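Local coordinates for ParB domain protein nuclease (Sulfolobus solfataricus, PDB 5K5D), which probably takes part in DNA partition in an archaeon through its ParB-like N-terminal domain, possibly with nuclease activity, at residues Ala120-Ala124 with Tyr173-Leu177. The protein carries 4 engineered substitutions. Numbering follows the deposited sequence.
Sequences ADRIA and YERIL
Ala120 of helix 109-128 meets Tyr173, Ile176 and Leu177 of helix 170-180 in a buried helix-helix crossing, with the axes of the two short segments 10.0 Å apart at closest approach, at 114°. Its methyl sits among three side chains: CB lies 3.6 Å from Tyr173 CZ and 3.7 Å from Leu177 CD2, with Ile176 CG2 a little farther off. One residue on, Asp121 leaves its helix pointing away from the partner, but its carboxylate turns back so that OD1 takes a 2.8 Å hydrogen bond from Tyr173 OH. The carboxylate comes to the edge of the ring, the two planes turned 69° apart, and the hydroxyl approaches OD1 from the anti side, 34° out of the carboxylate plane. Asp121 OD2 makes a salt bridge to Arg199 of helix 189-201, which also packs on Tyr173, so a third helix joins the crossing. A phenylalanine in place of Tyr173 would probably leave OD1 without this donor and the carboxylate less firmly oriented. Ile123 CG2 meets Ile176 CG2 at 4.1 Å, each branch anti to its own backbone N. At Ala124 the other branch of Ile176 takes over, its CD1 stopping 4.0 Å from Ala124 CA.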
loop_
_atom_site.group_PDB
_atom_site.type_symbol
_atom_site.label_atom_id
_atom_site.label_comp_id
_atom_site.label_asym_id
_atom_site.label_seq_id
_atom_site.Cartn_x
_atom_site.Cartn_y
_atom_site.Cartn_z
ATOM N N ALA B 120 0.371 3.396 -5.147
ATOM C CA ALA B 120 1.167 4.500 -5.687
ATOM C C ALA B 120 2.197 4.033 -6.720
ATOM O O ALA B 120 2.441 4.713 -7.716
ATOM C CB ALA B 120 1.838 5.281 -4.564
ATOM N N ASP B 121 2.792 2.871 -6.466
ATOM C CA ASP B 121 3.718 2.235 -7.399
ATOM C C ASP B 121 3.050 1.912 -8.732
ATOM O O ASP B 121 3.669 2.055 -9.786
ATOM C CB ASP B 121 4.283 0.943 -6.795
ATOM C CG ASP B 121 5.379 1.198 -5.771
ATOM O OD1 ASP B 121 5.514 2.346 -5.291
ATOM O OD2 ASP B 121 6.104 0.240 -5.440
ATOM N N ARG B 122 1.797 1.460 -8.683
ATOM C CA ARG B 122 1.057 1.136 -9.902
ATOM C C ARG B 122 0.786 2.404 -10.693
ATOM O O ARG B 122 1.017 2.460 -11.903
ATOM C CB ARG B 122 -0.277 0.457 -9.589
ATOM C CG ARG B 122 -0.200 -0.796 -8.733
ATOM C CD ARG B 122 0.735 -1.835 -9.316
ATOM N NE ARG B 122 0.358 -3.185 -8.899
ATOM C CZ ARG B 122 0.674 -3.733 -7.729
ATOM N NH1 ARG B 122 1.376 -3.046 -6.834
ATOM N NH2 ARG B 122 0.284 -4.970 -7.453
ATOM N N ILE B 123 0.290 3.421 -9.995
ATOM C CA ILE B 123 -0.044 4.690 -10.627
ATOM C C ILE B 123 1.188 5.331 -11.261
ATOM O O ILE B 123 1.092 6.011 -12.284
ATOM C CB ILE B 123 -0.674 5.673 -9.616
ATOM C CG1 ILE B 123 -2.023 5.145 -9.124
ATOM C CG2 ILE B 123 -0.830 7.052 -10.235
ATOM C CD1 ILE B 123 -3.061 5.031 -10.202
ATOM N N ALA B 124 2.348 5.107 -10.654
ATOM C CA ALA B 124 3.593 5.671 -11.163
ATOM C C ALA B 124 3.935 5.085 -12.527
ATOM O O ALA B 124 4.305 5.812 -13.446
ATOM C CB ALA B 124 4.729 5.433 -10.179
ATOM N N TYR B 173 6.701 10.992 -6.488
ATOM C CA TYR B 173 6.034 9.950 -5.711
ATOM C C TYR B 173 5.172 10.550 -4.601
ATOM O O TYR B 173 4.048 10.108 -4.369
ATOM C CB TYR B 173 7.050 8.977 -5.111
ATOM C CG TYR B 173 6.434 7.687 -4.612
ATOM C CD1 TYR B 173 6.079 7.528 -3.278
ATOM C CD2 TYR B 173 6.206 6.627 -5.480
ATOM C CE1 TYR B 173 5.516 6.345 -2.823
ATOM C CE2 TYR B 173 5.642 5.443 -5.038
ATOM C CZ TYR B 173 5.299 5.308 -3.711
ATOM O OH TYR B 173 4.739 4.129 -3.279
ATOM N N GLU B 174 5.706 11.554 -3.915
ATOM C CA GLU B 174 4.970 12.211 -2.843
ATOM C C GLU B 174 3.732 12.932 -3.368
ATOM O O GLU B 174 2.681 12.919 -2.729
ATOM C CB GLU B 174 5.869 13.197 -2.099
ATOM C CG GLU B 174 5.177 13.918 -0.961
ATOM C CD GLU B 174 6.060 14.974 -0.327
ATOM O OE1 GLU B 174 5.564 16.093 -0.073
ATOM O OE2 GLU B 174 7.250 14.684 -0.085
ATOM N N ARG B 175 3.861 13.568 -4.527
ATOM C CA ARG B 175 2.740 14.292 -5.111
ATOM C C ARG B 175 1.649 13.303 -5.484
ATOM O O ARG B 175 0.458 13.595 -5.369
ATOM C CB ARG B 175 3.184 15.092 -6.339
ATOM C CG ARG B 175 2.779 14.477 -7.672
ATOM C CD ARG B 175 3.275 15.310 -8.849
ATOM N NE ARG B 175 4.709 15.575 -8.764
ATOM C CZ ARG B 175 5.522 15.649 -9.813
ATOM N NH1 ARG B 175 5.047 15.469 -11.037
ATOM N NH2 ARG B 175 6.813 15.898 -9.637
ATOM N N ILE B 176 2.070 12.123 -5.928
ATOM C CA ILE B 176 1.140 11.057 -6.265
ATOM C C ILE B 176 0.345 10.628 -5.035
ATOM O O ILE B 176 -0.864 10.419 -5.110
ATOM C CB ILE B 176 1.873 9.850 -6.865
ATOM C CG1 ILE B 176 2.402 10.205 -8.256
ATOM C CG2 ILE B 176 0.953 8.648 -6.926
ATOM C CD1 ILE B 176 2.924 9.025 -9.034
ATOM N N LEU B 177 1.033 10.511 -3.902
ATOM C CA LEU B 177 0.385 10.185 -2.640
ATOM C C LEU B 177 -0.690 11.204 -2.309
ATOM O O LEU B 177 -1.823 10.842 -1.982
ATOM C CB LEU B 177 1.405 10.147 -1.505
ATOM C CG LEU B 177 2.540 9.143 -1.669
ATOM C CD1 LEU B 177 3.494 9.213 -0.479
ATOM C CD2 LEU B 177 1.967 7.749 -1.841
#